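Local atomic coordinates of putative aminomethyltransferase (Leptospirillum rubarum, PDB entry 3TTG), a protein that is a putative aminomethyltransferase with folate-binding and barrel domains like those of the glycine cleavage T-protein, and so probably binds a folate. Residues 63-68 with 74-79; 251-254 with 259-262. All coordinates share one frame; numbering follows the deposited sequence.

Interaction 1: residues 63-68 with 74-79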
ATOM      1  N   ALA A  63      16.336   5.879  -1.372  1.00 30.27           N
ATOM      2  CA  ALA A  63      15.002   5.622  -1.893  1.00 28.54           C
ATOM      3  C   ALA A  63      15.136   5.145  -3.347  1.00 29.69           C
ATOM      4  O   ALA A  63      15.984   5.653  -4.097  1.00 29.20           O
ATOM      5  CB  ALA A  63      14.161   6.900  -1.846  1.00 27.65           C
ATOM      6  N   SER A  64      14.245   4.262  -3.768  1.00 24.76           N
ATOM      7  CA  SER A  64      14.225   3.809  -5.168  1.00 25.31           C
ATOM      8  C   SER A  64      13.517   4.813  -6.103  1.00 27.17           C
ATOM      9  O   SER A  64      13.683   4.767  -7.318  1.00 27.37           O
ATOM     10  CB  SER A  64      13.573   2.444  -5.300  1.00 27.71           C
ATOM     11  OG  SER A  64      12.229   2.476  -4.880  1.00 27.96           O
ATOM     12  N   GLN A  65      12.713   5.723  -5.518  1.00 26.37           N
ATOM     13  CA  GLN A  65      11.980   6.724  -6.246  1.00 25.46           C
ATOM     14  C   GLN A  65      12.822   7.986  -6.439  1.00 29.36           C
ATOM     15  O   GLN A  65      13.723   8.271  -5.663  1.00 28.10           O
ATOM     16  CB  GLN A  65      10.682   7.058  -5.477  1.00 27.52           C
ATOM     17  CG  GLN A  65       9.702   8.021  -6.213  1.00 25.28           C
ATOM     18  CD  GLN A  65       9.300   7.525  -7.567  1.00 31.14           C
ATOM     19  OE1 GLN A  65       9.919   7.844  -8.591  1.00 28.39           O
ATOM     20  NE2 GLN A  65       8.285   6.700  -7.615  1.00 30.86           N
ATOM     21  N   ASP A  66      12.580   8.685  -7.516  1.00 25.52           N
ATOM     22  CA  ASP A  66      13.165   9.993  -7.785  1.00 27.67           C
ATOM     23  C   ASP A  66      12.444  11.059  -6.897  1.00 39.37           C
ATOM     24  O   ASP A  66      11.276  11.414  -7.180  1.00 39.95           O
ATOM     25  CB  ASP A  66      13.002  10.357  -9.240  1.00 28.97           C
ATOM     26  CG  ASP A  66      13.768  11.604  -9.602  1.00 40.44           C
ATOM     27  OD1 ASP A  66      14.155  12.367  -8.666  1.00 37.32           O
ATOM     28  OD2 ASP A  66      13.921  11.858 -10.797  1.00 48.90           O
ATOM     29  N   ILE A  67      13.104  11.445  -5.802  1.00 42.45           N
ATOM     30  CA  ILE A  67      12.656  12.424  -4.791  1.00 46.17           C
ATOM     31  C   ILE A  67      12.959  13.865  -5.250  1.00 51.69           C
ATOM     32  O   ILE A  67      12.264  14.748  -4.817  1.00 51.17           O
ATOM     33  CB  ILE A  67      13.408  12.092  -3.417  1.00 51.25           C
ATOM     34  CG1 ILE A  67      13.056  10.702  -2.903  1.00 52.48           C
ATOM     35  CG2 ILE A  67      13.211  13.139  -2.302  1.00 57.64           C
ATOM     36  CD1 ILE A  67      11.614  10.285  -3.028  1.00 58.50           C
ATOM     37  N   LEU A  68      14.025  14.101  -6.048  1.00 53.36           N
ATOM     38  CA  LEU A  68      14.453  15.434  -6.506  1.00 56.10           C
ATOM     39  C   LEU A  68      13.471  16.069  -7.477  1.00 63.57           C
ATOM     40  O   LEU A  68      13.214  17.269  -7.395  1.00 63.34           O
ATOM     41  CB  LEU A  68      15.832  15.357  -7.225  1.00 56.57           C
ATOM     42  CG  LEU A  68      17.008  14.814  -6.446  1.00 60.59           C
ATOM     43  CD1 LEU A  68      18.239  14.664  -7.374  1.00 61.68           C
ATOM     44  CD2 LEU A  68      17.297  15.662  -5.253  1.00 58.16           C
ATOM     45  N   SER A  74       3.137  17.433  -4.166  1.00 43.24           N
ATOM     46  CA  SER A  74       2.971  16.119  -4.716  1.00 41.26           C
ATOM     47  C   SER A  74       3.314  15.060  -3.693  1.00 39.31           C
ATOM     48  O   SER A  74       4.128  15.254  -2.758  1.00 38.71           O
ATOM     49  CB  SER A  74       3.827  15.945  -5.971  1.00 49.63           C
ATOM     50  OG  SER A  74       3.179  15.068  -6.889  1.00 67.45           O
ATOM     51  N   LEU A  75       2.735  13.883  -3.922  1.00 32.40           N
ATOM     52  CA  LEU A  75       3.035  12.717  -3.145  1.00 32.25           C
ATOM     53  C   LEU A  75       3.682  11.689  -4.069  1.00 35.20           C
ATOM     54  O   LEU A  75       3.212  11.512  -5.181  1.00 34.02           O
ATOM     55  CB  LEU A  75       1.760  12.150  -2.565  1.00 32.26           C
ATOM     56  CG  LEU A  75       1.912  11.082  -1.504  1.00 35.38           C
ATOM     57  CD1 LEU A  75       2.306  11.671  -0.228  1.00 35.22           C
ATOM     58  CD2 LEU A  75       0.602  10.368  -1.329  1.00 36.85           C
ATOM     59  N   SER A  76       4.666  10.964  -3.591  1.00 29.31           N
ATOM     60  CA  SER A  76       5.237   9.867  -4.382  1.00 30.06           C
ATOM     61  C   SER A  76       5.372   8.629  -3.517  1.00 29.69           C
ATOM     62  O   SER A  76       5.292   8.716  -2.285  1.00 29.47           O
ATOM     63  CB  SER A  76       6.586  10.291  -4.943  1.00 34.82           C
ATOM     64  OG  SER A  76       7.450  10.306  -3.837  1.00 47.32           O
ATOM     65  N   TYR A  77       5.315   7.465  -4.157  1.00 25.78           N
ATOM     66  CA  TYR A  77       5.519   6.202  -3.526  1.00 26.76           C
ATOM     67  C   TYR A  77       6.974   5.804  -3.757  1.00 27.87           C
ATOM     68  O   TYR A  77       7.525   6.058  -4.839  1.00 24.80           O
ATOM     69  CB  TYR A  77       4.624   5.183  -4.164  1.00 27.71           C
ATOM     70  CG  TYR A  77       4.593   3.871  -3.452  1.00 26.35           C
ATOM     71  CD1 TYR A  77       4.052   3.764  -2.187  1.00 26.56           C
ATOM     72  CD2 TYR A  77       4.973   2.707  -4.096  1.00 27.35           C
ATOM     73  CE1 TYR A  77       3.923   2.539  -1.562  1.00 27.86           C
ATOM     74  CE2 TYR A  77       4.858   1.475  -3.479  1.00 28.49           C
ATOM     75  CZ  TYR A  77       4.358   1.391  -2.202  1.00 31.16           C
ATOM     76  OH  TYR A  77       4.237   0.153  -1.625  1.00 33.23           O
ATOM     77  N   SER A  78       7.568   5.215  -2.783  1.00 23.61           N
ATOM     78  CA  SER A  78       8.935   4.691  -2.917  1.00 23.48           C
ATOM     79  C   SER A  78       9.129   3.436  -2.138  1.00 30.37           C
ATOM     80  O   SER A  78       8.502   3.234  -1.094  1.00 30.57           O
ATOM     81  CB  SER A  78       9.955   5.703  -2.397  1.00 29.24           C
ATOM     82  OG  SER A  78      11.288   5.341  -2.749  1.00 29.98           O
ATOM     83  N   PHE A  79      10.100   2.650  -2.578  1.00 28.11           N
ATOM     84  CA  PHE A  79      10.685   1.586  -1.812  1.00 26.36           C
ATOM     85  C   PHE A  79      12.020   2.036  -1.233  1.00 30.16           C
ATOM     86  O   PHE A  79      12.657   2.976  -1.711  1.00 27.55           O
ATOM     87  CB  PHE A  79      10.914   0.325  -2.673  1.00 27.62           C
ATOM     88  CG  PHE A  79       9.654  -0.331  -3.085  1.00 28.09           C
ATOM     89  CD1 PHE A  79       8.879  -1.022  -2.164  1.00 30.21           C
ATOM     90  CD2 PHE A  79       9.181  -0.205  -4.380  1.00 28.91           C
ATOM     91  CE1 PHE A  79       7.668  -1.576  -2.541  1.00 29.67           C
ATOM     92  CE2 PHE A  79       7.954  -0.738  -4.740  1.00 28.62           C
ATOM     93  CZ  PHE A  79       7.236  -1.464  -3.843  1.00 26.08           C
TER
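Ser64 and Phe79 hold each other by two hydrogen bonds. The backbone N of Ser64 donates to Phe79 O (2.9 Å), nearly straight at 166°. In return, Phe79 N donates to Ser64 OG (3.1 Å) through a more bent bond. That hydroxyl also lies at the edge of the Phe79 ring, near its plane, and has a further hydrogen-bond partner in Gly252 O. The Ser78 hydroxyl works both ways: OG accepts from Gln65 N (3.1 Å) and donates to Phe79 O (2.9 Å). Phe79 O is therefore gripped by two donors, Ser64 N and Ser78 OG, which arrive from opposite faces of its plane.

Gln65 adds a side-chain bond. Its NE2 donates to Tyr77 O (2.9 Å) with a C=O...N angle of 169°, and the oxygen lies in the plane of the amide. CG stands anti to the backbone N (chi1 -174°), and a bend at chi2 turns the amide toward the strand. OE1 takes the Asp66 N-H (3.0 Å), so both ends of the amide are held. With an alanine here both amide bonds go, which is likely to leave Tyr77 O without this donor and Asp66 N without its acceptor.

Beyond these bonds there is van der Waals contact: Ala63 CB lies against the Ser78 hydroxyl OG (3.4 Å), and Ser78 CB meets Gln65 CB (3.4 Å).

This is an irregular loop pinned to an edge strand, not a paired strand. Strand 75-81 is an outer strand of the five-stranded antiparallel sheet in the folate-binding domain, and the loop after helix 55-60 lies along it.

Interaction 2: residues 251-254 with 259-262; sequences VGVS and CYVG
Tyr260 belongs to the sequence KGCYVGQE, which resembles the signature of the YgfZ-like relatives of the T-protein, and its ring reaches across to Val253 and Ser254. The cysteine of that sequence is Cys259, just before the tyrosine. Val253 and Ser254 follow helix 249-252, and Val253 is the first residue to leave helical backbone angles.

The contact is small and is carried by one ring end. The Tyr260 hydroxyl oxygen OH touches Val253 CG1 at 3.5 Å. The two side chains cross at about a right angle. Val253 CG1 stands anti to the backbone N (chi1 175°), and this branch alone of the valine meets the tyrosine. The same ring end lies beside the backbone of Ser254. Tyr260 OH is 3.9 Å from Ser254 O, and CE2 of the ring lies about as far from that oxygen. The approach is oblique to the ring and is van der Waals in kind. Ser254 O is buried here and has no polar partner in the model.

The backbones stay well apart, with the CA atoms of Ser254 and Tyr260 10.1 Å from each other, so the length of the tyrosine side chain spans the gap. Tyr260 CB points toward the other segment, CG sits between the backbone N and the carbonyl carbon (chi1 69°), and the hydroxyl end makes the contact. The Ser254 hydroxyl turns to the intervening loop, where OG accepts from Asn256 N.

Gly262 takes the N-cap position of helix 263-271. Val266 of that helix touches both Val253 and Tyr260, and Ser64 of the loop after helix 55-60 also touches both. The contact thus lies between helix 263-271, that loop and the end of helix 249-252.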
ATOM      1  N   VAL A 251       5.178   2.613 -10.131  1.00 29.82           N
ATOM      2  CA  VAL A 251       4.835   3.696  -9.179  1.00 30.87           C
ATOM      3  C   VAL A 251       5.911   3.973  -8.063  1.00 30.21           C
ATOM      4  O   VAL A 251       5.981   5.107  -7.537  1.00 28.44           O
ATOM      5  CB  VAL A 251       3.430   3.386  -8.559  1.00 36.03           C
ATOM      6  CG1 VAL A 251       3.444   2.138  -7.705  1.00 34.92           C
ATOM      7  CG2 VAL A 251       2.921   4.551  -7.730  1.00 37.80           C
ATOM      8  N   GLY A 252       6.764   3.001  -7.778  1.00 27.22           N
ATOM      9  CA  GLY A 252       7.741   3.074  -6.684  1.00 27.32           C
ATOM     10  C   GLY A 252       9.220   3.160  -7.038  1.00 30.61           C
ATOM     11  O   GLY A 252      10.027   3.334  -6.141  1.00 28.79           O
ATOM     12  N   VAL A 253       9.599   2.990  -8.319  1.00 28.48           N
ATOM     13  CA  VAL A 253      11.013   3.023  -8.748  1.00 28.13           C
ATOM     14  C   VAL A 253      11.176   3.988  -9.867  1.00 30.69           C
ATOM     15  O   VAL A 253      10.337   3.988 -10.767  1.00 29.65           O
ATOM     16  CB  VAL A 253      11.430   1.588  -9.231  1.00 29.28           C
ATOM     17  CG1 VAL A 253      12.840   1.552  -9.800  1.00 29.55           C
ATOM     18  CG2 VAL A 253      11.293   0.561  -8.137  1.00 28.89           C
ATOM     19  N   SER A 254      12.270   4.727  -9.888  1.00 28.16           N
ATOM     20  CA  SER A 254      12.663   5.514 -11.058  1.00 28.58           C
ATOM     21  C   SER A 254      13.787   4.794 -11.767  1.00 32.40           C
ATOM     22  O   SER A 254      14.788   4.506 -11.141  1.00 29.34           O
ATOM     23  CB  SER A 254      13.107   6.923 -10.722  1.00 31.49           C
ATOM     24  OG  SER A 254      13.766   7.534 -11.821  1.00 30.93           O
ATOM     25  N   CYS A 259      22.480   7.197  -8.777  1.00 33.14           N
ATOM     26  CA  CYS A 259      22.822   6.162  -7.808  1.00 33.96           C
ATOM     27  C   CYS A 259      21.871   6.054  -6.617  1.00 35.84           C
ATOM     28  O   CYS A 259      21.595   7.050  -5.922  1.00 34.78           O
ATOM     29  CB  CYS A 259      24.247   6.411  -7.322  1.00 36.63           C
ATOM     30  SG  CYS A 259      24.873   5.172  -6.164  1.00 41.17           S
ATOM     31  N   TYR A 260      21.473   4.821  -6.312  1.00 31.05           N
ATOM     32  CA  TYR A 260      20.725   4.492  -5.094  1.00 26.67           C
ATOM     33  C   TYR A 260      20.948   3.050  -4.765  1.00 30.72           C
ATOM     34  O   TYR A 260      21.247   2.220  -5.641  1.00 28.71           O
ATOM     35  CB  TYR A 260      19.220   4.857  -5.198  1.00 26.90           C
ATOM     36  CG  TYR A 260      18.394   4.039  -6.158  1.00 26.22           C
ATOM     37  CD1 TYR A 260      17.814   2.840  -5.759  1.00 30.15           C
ATOM     38  CD2 TYR A 260      18.273   4.402  -7.486  1.00 26.64           C
ATOM     39  CE1 TYR A 260      17.024   2.101  -6.630  1.00 28.77           C
ATOM     40  CE2 TYR A 260      17.477   3.677  -8.364  1.00 29.11           C
ATOM     41  CZ  TYR A 260      16.868   2.513  -7.933  1.00 31.95           C
ATOM     42  OH  TYR A 260      16.147   1.711  -8.768  1.00 33.45           O
ATOM     43  N   VAL A 261      20.728   2.721  -3.508  1.00 29.21           N
ATOM     44  CA  VAL A 261      20.891   1.368  -3.006  1.00 30.99           C
ATOM     45  C   VAL A 261      19.944   0.414  -3.726  1.00 33.32           C
ATOM     46  O   VAL A 261      18.716   0.571  -3.702  1.00 32.07           O
ATOM     47  CB  VAL A 261      20.680   1.292  -1.456  1.00 36.19           C
ATOM     48  CG1 VAL A 261      20.830  -0.132  -0.946  1.00 37.70           C
ATOM     49  CG2 VAL A 261      21.648   2.210  -0.710  1.00 35.89           C
ATOM     50  N   GLY A 262      20.506  -0.637  -4.286  1.00 29.76           N
ATOM     51  CA  GLY A 262      19.718  -1.599  -5.033  1.00 29.99           C
ATOM     52  C   GLY A 262      19.485  -1.272  -6.501  1.00 32.75           C
ATOM     53  O   GLY A 262      18.884  -2.084  -7.230  1.00 29.44           O
TER

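Overall arrangement
From the N terminus, the chain leaves helix 55-60 and enters the loop of 63-68. Interaction 1 closes the loop between 63-68 and strand 75-81. The chain then runs a long way before reaching helix 249-252. Interaction 2 closes a second short loop, between that helix and helix 263-271. The two loops follow in series and neither crosses nor encloses the other. In space the centres of interactions 1 and 2 are about 8 Å apart. They meet directly at Ser64, whose O is 2.9 Å from Ser254 N in a probable hydrogen bond. Ala63 O also packs on Tyr260 CB. Together they tie the loop after helix 55-60 to strand 75-81 and to the connection between helices 249-252 and 263-271.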